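Local coordinates for protein MIX1 (Leishmania major, PDB 3HA4) that is of unknown molecular function but forms homodimers and probably serves as a TPR-like helical scaffold that mediates protein-protein interactions, at residues 78-83 with 137-142; 43-48 with 72-77; 67-72 with 127-132; 60-65 with 98-103. All coordinates share one frame; numbering follows the deposited sequence.

MIX1 illustrates how an all-helical fold is tied together by contacts that overlap along the chain. From the N terminus, the turn after helix 34-42 opens contact 2, which closes on helix 70-81. Before it closes, helix 54-64 opens contact 4 and the entry to helix 70-81 opens contact 3; contact 4 closes on helix 94-109 and contact 3 on helix 123-137, so contacts 2, 3 and 4 all cross one another. Contact 1 starts only after contact 2 has closed, and it crosses contacts 4 and 3 before ending in the C-terminal tail. None nests inside another. Contacts 1, 2 and 3 share helix 70-81, and contacts 2 and 3 share P72.

Contact 1 of 4, residues 78-83 with 137-142; sequences VLKYSS and ENMDLN
The C-terminal tail that leaves helix 123-137 folds back over the end of helix 70-81, where M139 and L141 lie against L79 and K80. This is an apolar seam between a tail and a helix. M139 and D140 have extended backbone angles, and M139 and L141, two residues apart, both turn their CB toward the helix, while D140 between them makes no contact with it. The thioether of M139 touches at both atoms: SD lies 3.7 Å from L79 CB, and a bend at the last torsion of the methionine (chi3 -69°) swings the methyl group along the helix, so that M139 CE rests 3.8 Å from K80 N and 4.2 Å from K80 CB. L141 crosses L79 at about a right angle, branch against branch, with L141 CD1 4.1 Å from L79 CD2; its other methyl, CD2, lies 4.1 Å from the carbonyl oxygen L79 O. Past the seam the tail makes an Asx turn, in which D140 OD1 accepts from N142 N at 3.0 Å. Beyond CG, K80 runs extended to a salt bridge with D135, and its CG lies over the Y81 ring. Around the seam, L79 also packs on L87 of helix 84-90, L141 touches P94 and R98 of helix 94-109, and its backbone N bonds to D95, so the tail touches both helix 70-81 and helix 94-109.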
loop_
_atom_site.group_PDB
_atom_site.type_symbol
_atom_site.label_atom_id
_atom_site.label_comp_id
_atom_site.label_asym_id
_atom_site.label_seq_id
_atom_site.Cartn_x
_atom_site.Cartn_y
_atom_site.Cartn_z
ATOM N N VAL A 78 -3.716 -8.262 -2.244
ATOM C CA VAL A 78 -4.007 -9.089 -3.420
ATOM C C VAL A 78 -4.281 -10.546 -3.021
ATOM O O VAL A 78 -5.288 -11.115 -3.420
ATOM C CB VAL A 78 -2.921 -8.990 -4.528
ATOM C CG1 VAL A 78 -3.213 -9.959 -5.660
ATOM C CG2 VAL A 78 -2.841 -7.575 -5.071
ATOM N N LEU A 79 -3.406 -11.140 -2.215
ATOM C CA LEU A 79 -3.634 -12.510 -1.742
ATOM C C LEU A 79 -4.883 -12.630 -0.850
ATOM O O LEU A 79 -5.642 -13.592 -0.953
ATOM C CB LEU A 79 -2.406 -13.038 -1.011
ATOM C CG LEU A 79 -1.129 -12.998 -1.834
ATOM C CD1 LEU A 79 0.079 -13.425 -1.000
ATOM C CD2 LEU A 79 -1.312 -13.884 -3.046
ATOM N N LYS A 80 -5.088 -11.652 0.024
ATOM C CA LYS A 80 -6.276 -11.592 0.877
ATOM C C LYS A 80 -7.598 -11.584 0.096
ATOM O O LYS A 80 -8.457 -12.450 0.275
ATOM C CB LYS A 80 -6.207 -10.324 1.719
ATOM C CG LYS A 80 -6.992 -10.339 3.018
ATOM C CD LYS A 80 -6.443 -9.254 3.951
ATOM C CE LYS A 80 -7.368 -8.978 5.105
ATOM N NZ LYS A 80 -6.831 -7.861 5.931
ATOM N N TYR A 81 -7.754 -10.599 -0.776
ATOM C CA TYR A 81 -9.060 -10.325 -1.365
ATOM C C TYR A 81 -9.327 -10.934 -2.739
ATOM O O TYR A 81 -10.461 -10.922 -3.201
ATOM C CB TYR A 81 -9.330 -8.822 -1.379
ATOM C CG TYR A 81 -9.297 -8.241 0.008
ATOM C CD1 TYR A 81 -10.182 -8.687 0.977
ATOM C CD2 TYR A 81 -8.365 -7.276 0.359
ATOM C CE1 TYR A 81 -10.158 -8.173 2.252
ATOM C CE2 TYR A 81 -8.328 -6.750 1.637
ATOM C CZ TYR A 81 -9.231 -7.205 2.576
ATOM O OH TYR A 81 -9.210 -6.697 3.846
ATOM N N SER A 82 -8.300 -11.466 -3.392
ATOM C CA SER A 82 -8.527 -12.137 -4.663
ATOM C C SER A 82 -9.107 -13.510 -4.369
ATOM O O SER A 82 -8.946 -14.037 -3.270
ATOM C CB SER A 82 -7.240 -12.259 -5.493
ATOM O OG SER A 82 -6.820 -11.002 -6.012
ATOM N N SER A 83 -9.782 -14.078 -5.361
ATOM C CA SER A 83 -10.413 -15.380 -5.233
ATOM C C SER A 83 -9.391 -16.466 -5.520
ATOM O O SER A 83 -8.408 -16.234 -6.234
ATOM C CB SER A 83 -11.557 -15.499 -6.249
ATOM O OG SER A 83 -11.068 -16.034 -7.476
ATOM N N GLU A 137 -0.109 -15.343 7.829
ATOM C CA GLU A 137 -0.141 -16.515 8.664
ATOM C C GLU A 137 -1.512 -17.194 8.710
ATOM O O GLU A 137 -1.602 -18.389 8.712
ATOM C CB GLU A 137 0.353 -16.163 10.060
ATOM C CG GLU A 137 1.809 -15.814 10.186
ATOM C CD GLU A 137 2.660 -17.006 10.230
ATOM O OE1 GLU A 137 2.125 -18.068 10.037
ATOM O OE2 GLU A 137 3.854 -16.903 10.430
ATOM N N ASN A 138 -2.572 -16.405 8.713
ATOM C CA ASN A 138 -3.929 -16.948 8.804
ATOM C C ASN A 138 -4.474 -17.490 7.482
ATOM O O ASN A 138 -5.567 -18.050 7.420
ATOM C CB ASN A 138 -4.879 -15.908 9.409
ATOM C CG ASN A 138 -4.870 -15.935 10.926
ATOM O OD1 ASN A 138 -4.863 -17.005 11.529
ATOM N ND2 ASN A 138 -4.867 -14.763 11.548
ATOM N N MET A 139 -3.675 -17.349 6.438
ATOM C CA MET A 139 -4.111 -17.615 5.086
ATOM C C MET A 139 -3.607 -18.979 4.640
ATOM O O MET A 139 -2.461 -19.346 4.921
ATOM C CB MET A 139 -3.535 -16.523 4.183
ATOM C CG MET A 139 -4.279 -16.233 2.918
ATOM S SD MET A 139 -3.485 -14.869 2.031
ATOM C CE MET A 139 -3.841 -13.474 3.110
ATOM N N ASP A 140 -4.473 -19.735 3.968
ATOM C CA ASP A 140 -4.055 -20.920 3.211
ATOM C C ASP A 140 -4.641 -20.853 1.796
ATOM O O ASP A 140 -5.859 -20.787 1.611
ATOM C CB ASP A 140 -4.445 -22.225 3.912
ATOM C CG ASP A 140 -3.815 -23.458 3.260
ATOM O OD1 ASP A 140 -3.298 -23.354 2.127
ATOM O OD2 ASP A 140 -3.832 -24.537 3.887
ATOM N N LEU A 141 -3.751 -20.855 0.809
ATOM C CA LEU A 141 -4.116 -20.602 -0.575
ATOM C C LEU A 141 -3.922 -21.847 -1.433
ATOM O O LEU A 141 -3.936 -21.779 -2.666
ATOM C CB LEU A 141 -3.282 -19.444 -1.127
ATOM C CG LEU A 141 -3.367 -18.151 -0.312
ATOM C CD1 LEU A 141 -2.325 -17.148 -0.771
ATOM C CD2 LEU A 141 -4.764 -17.551 -0.383
ATOM N N ASN A 142 -3.723 -22.987 -0.780
ATOM C CA ASN A 142 -3.721 -24.254 -1.492
ATOM C C ASN A 142 -5.146 -24.569 -1.936
ATOM O O ASN A 142 -6.110 -24.213 -1.251
ATOM C CB ASN A 142 -3.152 -25.375 -0.618
ATOM C CG ASN A 142 -1.643 -25.249 -0.407
ATOM O OD1 ASN A 142 -0.854 -25.324 -1.356
ATOM N ND2 ASN A 142 -1.238 -25.070 0.850
#

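Contact 2 of 4, residues 43-48 with 72-77; sequences LLREGK and PLELTQ
R45 meets helix 70-81 in two ways, by the flank of its side chain and by its charge. The apolar part is the more securely placed: R45 lies alongside Q77, both pointing the same way, with R45 CD 3.4 Å from Q77 CB. A bend at chi3 (86°) turns the guanidinium so that Q77 CB and CG sit over one of its faces, CG 3.8 Å from R45 NH1. The charged part is a salt bridge between R45 NH1 and E74 OE2, reached at the edge of the guanidinium; the two atoms are modelled too close together, so its exact geometry is doubtful. Hydrogen bonds inside each segment make up a third group. In the helix, Q77 NE2 curls back to L73 O at 3.2 Å, and T76 OG1 bonds to P72 O at 2.8 Å, each on the opposite face of the carbonyl from its own backbone N. In the turn, K48 N bonds to L43 O at 3.1 Å and G47 N to L44 O at 3.0 Å; with the positive phi of G47 (62°), this is a Schellman motif. At the dimer interface R45 also pairs with E74 of the second subunit, and E46 with R45 of that subunit. Within the chain, E74 touches V41 and V42 of helix 34-42, L44 packs on helix 54-64, and L73 faces helix 123-137.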
loop_
_atom_site.group_PDB
_atom_site.type_symbol
_atom_site.label_atom_id
_atom_site.label_comp_id
_atom_site.label_asym_id
_atom_site.label_seq_id
_atom_site.Cartn_x
_atom_site.Cartn_y
_atom_site.Cartn_z
ATOM N N LEU A 43 -2.455 -1.543 -9.233
ATOM C CA LEU A 43 -3.455 -1.657 -10.247
ATOM C C LEU A 43 -4.136 -2.986 -10.134
ATOM O O LEU A 43 -5.222 -3.158 -10.580
ATOM C CB LEU A 43 -2.761 -1.611 -11.580
ATOM C CG LEU A 43 -2.953 -0.664 -12.738
ATOM C CD1 LEU A 43 -3.560 0.625 -12.440
ATOM C CD2 LEU A 43 -1.654 -0.504 -13.340
ATOM N N LEU A 44 -3.478 -3.940 -9.527
ATOM C CA LEU A 44 -3.975 -5.282 -9.518
ATOM C C LEU A 44 -5.248 -5.471 -8.746
ATOM O O LEU A 44 -6.102 -6.176 -9.177
ATOM C CB LEU A 44 -2.926 -6.241 -8.997
ATOM C CG LEU A 44 -1.752 -6.561 -9.873
ATOM C CD1 LEU A 44 -0.736 -7.222 -9.058
ATOM C CD2 LEU A 44 -2.201 -7.438 -10.891
ATOM N N ARG A 45 -5.366 -4.862 -7.592
ATOM C CA ARG A 45 -6.528 -5.076 -6.769
ATOM C C ARG A 45 -7.784 -4.513 -7.361
ATOM O O ARG A 45 -8.861 -4.824 -6.931
ATOM C CB ARG A 45 -6.319 -4.487 -5.396
ATOM C CG ARG A 45 -6.711 -5.403 -4.279
ATOM C CD ARG A 45 -5.955 -5.048 -3.062
ATOM N NE ARG A 45 -6.589 -3.997 -2.291
ATOM C CZ ARG A 45 -5.958 -2.948 -1.797
ATOM N NH1 ARG A 45 -4.668 -2.771 -1.984
ATOM N NH2 ARG A 45 -6.637 -2.067 -1.122
ATOM N N GLU A 46 -7.642 -3.671 -8.355
ATOM C CA GLU A 46 -8.788 -3.093 -8.999
ATOM C C GLU A 46 -9.065 -3.766 -10.312
ATOM O O GLU A 46 -9.911 -3.332 -11.059
ATOM C CB GLU A 46 -8.566 -1.619 -9.234
ATOM C CG GLU A 46 -9.638 -1.002 -10.034
ATOM C CD GLU A 46 -10.891 -0.802 -9.251
ATOM O OE1 GLU A 46 -10.790 -0.586 -8.061
ATOM O OE2 GLU A 46 -11.973 -0.858 -9.820
ATOM N N GLY A 47 -8.337 -4.832 -10.586
ATOM C CA GLY A 47 -8.463 -5.573 -11.811
ATOM C C GLY A 47 -8.127 -4.756 -13.024
ATOM O O GLY A 47 -8.779 -4.867 -14.025
ATOM N N LYS A 48 -7.105 -3.939 -12.948
ATOM C CA LYS A 48 -6.754 -3.083 -14.053
ATOM C C LYS A 48 -5.296 -3.235 -14.426
ATOM O O LYS A 48 -4.775 -2.501 -15.256
ATOM C CB LYS A 48 -7.019 -1.643 -13.682
ATOM C CG LYS A 48 -8.377 -1.165 -14.044
ATOM C CD LYS A 48 -8.330 0.258 -14.491
ATOM C CE LYS A 48 -9.698 0.726 -14.889
ATOM N NZ LYS A 48 -10.699 -0.333 -14.710
ATOM N N PRO A 72 5.012 -5.606 -0.458
ATOM C CA PRO A 72 4.498 -6.824 0.192
ATOM C C PRO A 72 3.160 -6.617 0.902
ATOM O O PRO A 72 2.313 -7.511 0.888
ATOM C CB PRO A 72 5.597 -7.174 1.192
ATOM C CG PRO A 72 6.842 -6.661 0.527
ATOM C CD PRO A 72 6.429 -5.371 -0.132
ATOM N N LEU A 73 2.976 -5.450 1.509
ATOM C CA LEU A 73 1.696 -5.100 2.099
ATOM C C LEU A 73 0.593 -5.112 1.026
ATOM O O LEU A 73 -0.472 -5.701 1.211
ATOM C CB LEU A 73 1.790 -3.722 2.760
ATOM C CG LEU A 73 0.562 -3.180 3.488
ATOM C CD1 LEU A 73 0.318 -3.986 4.739
ATOM C CD2 LEU A 73 0.753 -1.712 3.816
ATOM N N GLU A 74 0.866 -4.474 -0.107
ATOM C CA GLU A 74 -0.092 -4.415 -1.210
ATOM C C GLU A 74 -0.387 -5.808 -1.790
ATOM O O GLU A 74 -1.547 -6.170 -2.013
ATOM C CB GLU A 74 0.419 -3.468 -2.287
ATOM C CG GLU A 74 -0.672 -2.772 -3.051
ATOM C CD GLU A 74 -1.559 -1.947 -2.143
ATOM O OE1 GLU A 74 -1.199 -0.789 -1.801
ATOM O OE2 GLU A 74 -2.626 -2.471 -1.772
ATOM N N LEU A 75 0.663 -6.592 -2.017
ATOM C CA LEU A 75 0.502 -7.981 -2.426
ATOM C C LEU A 75 -0.325 -8.805 -1.431
ATOM O O LEU A 75 -1.113 -9.669 -1.833
ATOM C CB LEU A 75 1.873 -8.625 -2.634
ATOM C CG LEU A 75 2.453 -8.703 -4.046
ATOM C CD1 LEU A 75 1.602 -7.963 -5.055
ATOM C CD2 LEU A 75 3.865 -8.187 -4.040
ATOM N N THR A 76 -0.145 -8.546 -0.134
ATOM C CA THR A 76 -0.938 -9.231 0.877
ATOM C C THR A 76 -2.427 -8.981 0.647
ATOM O O THR A 76 -3.229 -9.909 0.715
ATOM C CB THR A 76 -0.571 -8.801 2.306
ATOM O OG1 THR A 76 0.787 -9.147 2.575
ATOM C CG2 THR A 76 -1.459 -9.506 3.311
ATOM N N GLN A 77 -2.792 -7.727 0.376
ATOM C CA GLN A 77 -4.181 -7.411 0.012
ATOM C C GLN A 77 -4.611 -8.157 -1.258
ATOM O O GLN A 77 -5.745 -8.630 -1.342
ATOM C CB GLN A 77 -4.406 -5.897 -0.164
ATOM C CG GLN A 77 -3.873 -5.021 0.966
ATOM C CD GLN A 77 -4.050 -5.649 2.347
ATOM O OE1 GLN A 77 -5.115 -6.169 2.693
ATOM N NE2 GLN A 77 -2.993 -5.603 3.138
#

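Contact 3 of 4, residues 67-72 with 127-132; sequences ADWLIP and EIISMA
W69 stands at the entry to helix 70-81 in this TPR-like fold and reaches across to I128 and I129 of helix 123-137, a buried, wholly apolar meeting. At its start, W69 CB touches the end of the isoleucine chain, 3.7 Å from I129 CD1. The next atom, W69 CG, stays 3.9 Å from the same methyl. With chi1 at 56°, CG lies between the backbone N and the carbonyl carbon, and the side chain crosses I129 at about a right angle. On the six-membered ring, CZ3 comes 4.1 Å from I128 CG2; both methyls approach the ring obliquely. The pyrrole side turns elsewhere: NE1 donates to G119 O, and the side chain also packs on L105 and P116. I128 in turn packs on L70 of the second subunit. Next to W69, D68 caps the coming helix: D68 OD2 accepts from I71 N at 3.0 Å, with a nearly straight angle of 167° and the N-H arriving from above the carboxylate plane.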
loop_
_atom_site.group_PDB
_atom_site.type_symbol
_atom_site.label_atom_id
_atom_site.label_comp_id
_atom_site.label_asym_id
_atom_site.label_seq_id
_atom_site.Cartn_x
_atom_site.Cartn_y
_atom_site.Cartn_z
ATOM N N ALA A 67 14.131 -5.312 1.078
ATOM C CA ALA A 67 13.902 -4.592 2.331
ATOM C C ALA A 67 12.598 -3.813 2.370
ATOM O O ALA A 67 12.246 -3.268 3.415
ATOM C CB ALA A 67 15.063 -3.666 2.651
ATOM N N ASP A 68 11.879 -3.761 1.252
ATOM C CA ASP A 68 10.621 -3.014 1.195
ATOM C C ASP A 68 9.445 -3.749 1.850
ATOM O O ASP A 68 9.325 -4.979 1.747
ATOM C CB ASP A 68 10.251 -2.684 -0.251
ATOM C CG ASP A 68 8.998 -1.822 -0.347
ATOM O OD1 ASP A 68 8.895 -0.835 0.425
ATOM O OD2 ASP A 68 8.118 -2.137 -1.183
ATOM N N TRP A 69 8.565 -2.989 2.497
ATOM C CA TRP A 69 7.372 -3.571 3.139
ATOM C C TRP A 69 6.098 -3.146 2.407
ATOM O O TRP A 69 5.079 -3.831 2.475
ATOM C CB TRP A 69 7.279 -3.175 4.634
ATOM C CG TRP A 69 7.290 -1.701 4.809
ATOM C CD1 TRP A 69 8.385 -0.899 4.887
ATOM C CD2 TRP A 69 6.153 -0.832 4.845
ATOM N NE1 TRP A 69 8.002 0.416 4.989
ATOM C CE2 TRP A 69 6.635 0.482 4.968
ATOM C CE3 TRP A 69 4.775 -1.041 4.803
ATOM C CZ2 TRP A 69 5.790 1.582 5.058
ATOM C CZ3 TRP A 69 3.939 0.052 4.885
ATOM C CH2 TRP A 69 4.449 1.346 5.017
ATOM N N LEU A 70 6.164 -2.010 1.718
ATOM C CA LEU A 70 4.987 -1.421 1.087
ATOM C C LEU A 70 4.401 -2.327 0.010
ATOM O O LEU A 70 3.203 -2.617 -0.004
ATOM C CB LEU A 70 5.320 -0.048 0.499
ATOM C CG LEU A 70 4.130 0.806 0.057
ATOM C CD1 LEU A 70 2.962 0.677 1.035
ATOM C CD2 LEU A 70 4.538 2.261 -0.092
ATOM N N ILE A 71 5.252 -2.786 -0.894
ATOM C CA ILE A 71 4.782 -3.656 -1.951
ATOM C C ILE A 71 4.264 -4.985 -1.391
ATOM O O ILE A 71 3.187 -5.438 -1.779
ATOM C CB ILE A 71 5.846 -3.820 -3.056
ATOM C CG1 ILE A 71 5.946 -2.506 -3.841
ATOM C CG2 ILE A 71 5.502 -5.004 -3.972
ATOM C CD1 ILE A 71 6.931 -2.515 -4.993
ATOM N N PRO A 72 5.012 -5.606 -0.458
ATOM C CA PRO A 72 4.498 -6.824 0.192
ATOM C C PRO A 72 3.160 -6.617 0.902
ATOM O O PRO A 72 2.313 -7.511 0.888
ATOM C CB PRO A 72 5.597 -7.174 1.192
ATOM C CG PRO A 72 6.842 -6.661 0.527
ATOM C CD PRO A 72 6.429 -5.371 -0.132
ATOM N N GLU A 127 3.732 -2.119 13.105
ATOM C CA GLU A 127 2.468 -2.654 13.534
ATOM C C GLU A 127 1.603 -3.044 12.370
ATOM O O GLU A 127 0.946 -4.019 12.416
ATOM C CB GLU A 127 1.741 -1.627 14.390
ATOM C CG GLU A 127 2.104 -1.626 15.855
ATOM C CD GLU A 127 1.422 -0.528 16.638
ATOM O OE1 GLU A 127 0.234 -0.311 16.429
ATOM O OE2 GLU A 127 2.056 0.117 17.473
ATOM N N ILE A 128 1.594 -2.244 11.329
ATOM C CA ILE A 128 0.880 -2.534 10.115
ATOM C C ILE A 128 1.419 -3.772 9.419
ATOM O O ILE A 128 0.688 -4.473 8.783
ATOM C CB ILE A 128 0.875 -1.303 9.211
ATOM C CG1 ILE A 128 -0.402 -1.228 8.428
ATOM C CG2 ILE A 128 2.010 -1.286 8.288
ATOM C CD1 ILE A 128 -0.411 -0.169 7.460
ATOM N N ILE A 129 2.703 -4.016 9.594
ATOM C CA ILE A 129 3.399 -5.174 9.134
ATOM C C ILE A 129 3.066 -6.375 9.959
ATOM O O ILE A 129 2.993 -7.449 9.466
ATOM C CB ILE A 129 4.904 -4.925 9.194
ATOM C CG1 ILE A 129 5.302 -3.875 8.187
ATOM C CG2 ILE A 129 5.681 -6.160 8.941
ATOM C CD1 ILE A 129 6.683 -3.552 8.230
ATOM N N SER A 130 2.849 -6.194 11.234
ATOM C CA SER A 130 2.431 -7.277 12.061
ATOM C C SER A 130 1.036 -7.727 11.726
ATOM O O SER A 130 0.730 -8.868 11.799
ATOM C CB SER A 130 2.472 -6.837 13.498
ATOM O OG SER A 130 3.767 -6.705 13.917
ATOM N N MET A 131 0.198 -6.791 11.355
ATOM C CA MET A 131 -1.132 -7.062 10.939
ATOM C C MET A 131 -1.132 -7.792 9.633
ATOM O O MET A 131 -1.853 -8.703 9.477
ATOM C CB MET A 131 -1.899 -5.767 10.847
ATOM C CG MET A 131 -3.281 -5.915 10.338
ATOM S SD MET A 131 -4.243 -4.518 10.731
ATOM C CE MET A 131 -3.134 -3.733 11.820
ATOM N N ALA A 132 -0.285 -7.397 8.709
ATOM C CA ALA A 132 -0.182 -8.107 7.440
ATOM C C ALA A 132 0.396 -9.503 7.659
ATOM O O ALA A 132 -0.017 -10.469 7.006
ATOM C CB ALA A 132 0.667 -7.320 6.452
#

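Contact 4 of 4, residues 60-65 with 98-103; sequences QTKHYY and RKEVLM
K62 and E100 carry this contact by themselves, an ion pair between helices 54-64 and 94-109, whose nearest CA atoms, K62 and E100, are 8.5 Å apart. The close part is at the charged ends: K62 NZ donates to E100 OE1 at 2.6 Å, arriving from well above the carboxylate plane (64° out of it), with E100 OE2 only 3.1 Å from the same nitrogen. E100 reaches out extended beyond CG, whereas K62 bends at chi3 (-77°) to meet it, the two side chains crossing at about a right angle. W58 NE1 also donates to E100 OE1, which probably helps to hold the carboxylate in place. Both residues are partly exposed, and nothing else of the two segments touches around the pair. On the inner side the two helices meet helix 70-81 instead: T61 touches I71, and V101 touches P72 and T76. Such a surface ion pair over a shared, mostly apolar layer supplied by helix 70-81 is consistent with the TPR-like stacking of helices.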
loop_
_atom_site.group_PDB
_atom_site.type_symbol
_atom_site.label_atom_id
_atom_site.label_comp_id
_atom_site.label_asym_id
_atom_site.label_seq_id
_atom_site.Cartn_x
_atom_site.Cartn_y
_atom_site.Cartn_z
ATOM N N GLN A 60 10.642 -9.459 -8.987
ATOM C CA GLN A 60 11.373 -8.203 -9.060
ATOM C C GLN A 60 11.515 -7.537 -7.701
ATOM O O GLN A 60 12.548 -6.920 -7.428
ATOM C CB GLN A 60 10.754 -7.238 -10.077
ATOM C CG GLN A 60 10.785 -7.777 -11.497
ATOM C CD GLN A 60 9.982 -6.941 -12.475
ATOM O OE1 GLN A 60 8.931 -6.410 -12.140
ATOM N NE2 GLN A 60 10.481 -6.825 -13.697
ATOM N N THR A 61 10.500 -7.649 -6.838
ATOM C CA THR A 61 10.601 -6.951 -5.568
ATOM C C THR A 61 11.508 -7.693 -4.579
ATOM O O THR A 61 12.293 -7.063 -3.894
ATOM C CB THR A 61 9.238 -6.542 -4.951
ATOM O OG1 THR A 61 8.887 -7.440 -3.896
ATOM C CG2 THR A 61 8.158 -6.523 -5.986
ATOM N N LYS A 62 11.430 -9.019 -4.538
ATOM C CA LYS A 62 12.341 -9.790 -3.697
ATOM C C LYS A 62 13.784 -9.517 -4.088
ATOM O O LYS A 62 14.677 -9.462 -3.244
ATOM C CB LYS A 62 12.102 -11.288 -3.861
ATOM C CG LYS A 62 10.797 -11.790 -3.338
ATOM C CD LYS A 62 10.837 -13.305 -3.245
ATOM C CE LYS A 62 10.672 -13.944 -4.619
ATOM N NZ LYS A 62 10.368 -15.407 -4.532
ATOM N N HIS A 63 14.003 -9.361 -5.387
ATOM C CA HIS A 63 15.352 -9.278 -5.925
ATOM C C HIS A 63 15.938 -7.872 -5.792
ATOM O O HIS A 63 17.065 -7.692 -5.301
ATOM C CB HIS A 63 15.369 -9.724 -7.394
ATOM C CG HIS A 63 16.739 -9.737 -7.999
ATOM N ND1 HIS A 63 17.216 -8.709 -8.787
ATOM C CD2 HIS A 63 17.741 -10.643 -7.911
ATOM C CE1 HIS A 63 18.451 -8.987 -9.164
ATOM N NE2 HIS A 63 18.794 -10.151 -8.645
ATOM N N TYR A 64 15.167 -6.884 -6.236
ATOM C CA TYR A 64 15.616 -5.496 -6.248
ATOM C C TYR A 64 15.310 -4.737 -4.957
ATOM O O TYR A 64 16.008 -3.778 -4.617
ATOM C CB TYR A 64 15.005 -4.762 -7.451
ATOM C CG TYR A 64 15.531 -5.258 -8.784
ATOM C CD1 TYR A 64 16.864 -5.065 -9.140
ATOM C CD2 TYR A 64 14.706 -5.922 -9.672
ATOM C CE1 TYR A 64 17.353 -5.520 -10.354
ATOM C CE2 TYR A 64 15.177 -6.377 -10.890
ATOM C CZ TYR A 64 16.502 -6.173 -11.223
ATOM O OH TYR A 64 16.974 -6.625 -12.420
ATOM N N TYR A 65 14.270 -5.165 -4.242
ATOM C CA TYR A 65 13.824 -4.447 -3.054
ATOM C C TYR A 65 13.436 -5.382 -1.893
ATOM O O TYR A 65 12.330 -5.302 -1.374
ATOM C CB TYR A 65 12.660 -3.514 -3.423
ATOM C CG TYR A 65 12.926 -2.707 -4.658
ATOM C CD1 TYR A 65 13.784 -1.622 -4.622
ATOM C CD2 TYR A 65 12.342 -3.042 -5.882
ATOM C CE1 TYR A 65 14.053 -0.870 -5.762
ATOM C CE2 TYR A 65 12.607 -2.291 -7.044
ATOM C CZ TYR A 65 13.468 -1.208 -6.968
ATOM O OH TYR A 65 13.758 -0.450 -8.077
ATOM N N ARG A 98 2.793 -16.631 -0.891
ATOM C CA ARG A 98 2.327 -16.210 0.386
ATOM C C ARG A 98 3.413 -16.302 1.416
ATOM O O ARG A 98 3.615 -15.421 2.211
ATOM C CB ARG A 98 1.209 -17.152 0.745
ATOM C CG ARG A 98 0.426 -16.868 1.954
ATOM C CD ARG A 98 -0.151 -18.121 2.497
ATOM N NE ARG A 98 0.262 -18.246 3.866
ATOM C CZ ARG A 98 0.859 -19.286 4.393
ATOM N NH1 ARG A 98 1.081 -20.343 3.685
ATOM N NH2 ARG A 98 1.208 -19.252 5.652
ATOM N N LYS A 99 4.122 -17.406 1.370
ATOM C CA LYS A 99 5.187 -17.700 2.270
ATOM C C LYS A 99 6.369 -16.832 2.061
ATOM O O LYS A 99 7.059 -16.546 2.980
ATOM C CB LYS A 99 5.594 -19.139 2.115
ATOM C CG LYS A 99 4.682 -20.047 2.808
ATOM C CD LYS A 99 5.106 -21.454 2.691
ATOM C CE LYS A 99 4.024 -22.367 3.156
ATOM N NZ LYS A 99 4.430 -23.769 3.205
ATOM N N GLU A 100 6.596 -16.417 0.831
ATOM C CA GLU A 100 7.695 -15.516 0.517
ATOM C C GLU A 100 7.393 -14.083 0.910
ATOM O O GLU A 100 8.250 -13.399 1.457
ATOM C CB GLU A 100 8.034 -15.598 -0.965
ATOM C CG GLU A 100 8.499 -16.968 -1.383
ATOM C CD GLU A 100 8.638 -17.099 -2.880
ATOM O OE1 GLU A 100 8.062 -16.269 -3.615
ATOM O OE2 GLU A 100 9.329 -18.042 -3.313
ATOM N N VAL A 101 6.177 -13.629 0.632
ATOM C CA VAL A 101 5.761 -12.297 1.061
ATOM C C VAL A 101 5.826 -12.211 2.586
ATOM O O VAL A 101 6.327 -11.227 3.146
ATOM C CB VAL A 101 4.348 -11.950 0.573
ATOM C CG1 VAL A 101 3.948 -10.558 1.034
ATOM C CG2 VAL A 101 4.288 -12.042 -0.938
ATOM N N LEU A 102 5.334 -13.257 3.245
ATOM C CA LEU A 102 5.421 -13.364 4.694
ATOM C C LEU A 102 6.891 -13.246 5.138
ATOM O O LEU A 102 7.242 -12.375 5.933
ATOM C CB LEU A 102 4.780 -14.668 5.184
ATOM C CG LEU A 102 5.040 -15.038 6.652
ATOM C CD1 LEU A 102 4.586 -13.923 7.586
ATOM C CD2 LEU A 102 4.384 -16.372 7.034
ATOM N N MET A 103 7.750 -14.095 4.581
ATOM C CA MET A 103 9.178 -14.036 4.871
ATOM C C MET A 103 9.808 -12.639 4.708
ATOM O O MET A 103 10.575 -12.190 5.573
ATOM C CB MET A 103 9.934 -15.050 4.024
ATOM C CG MET A 103 11.360 -15.308 4.480
ATOM S SD MET A 103 12.234 -16.511 3.448
ATOM C CE MET A 103 10.960 -17.754 3.225
#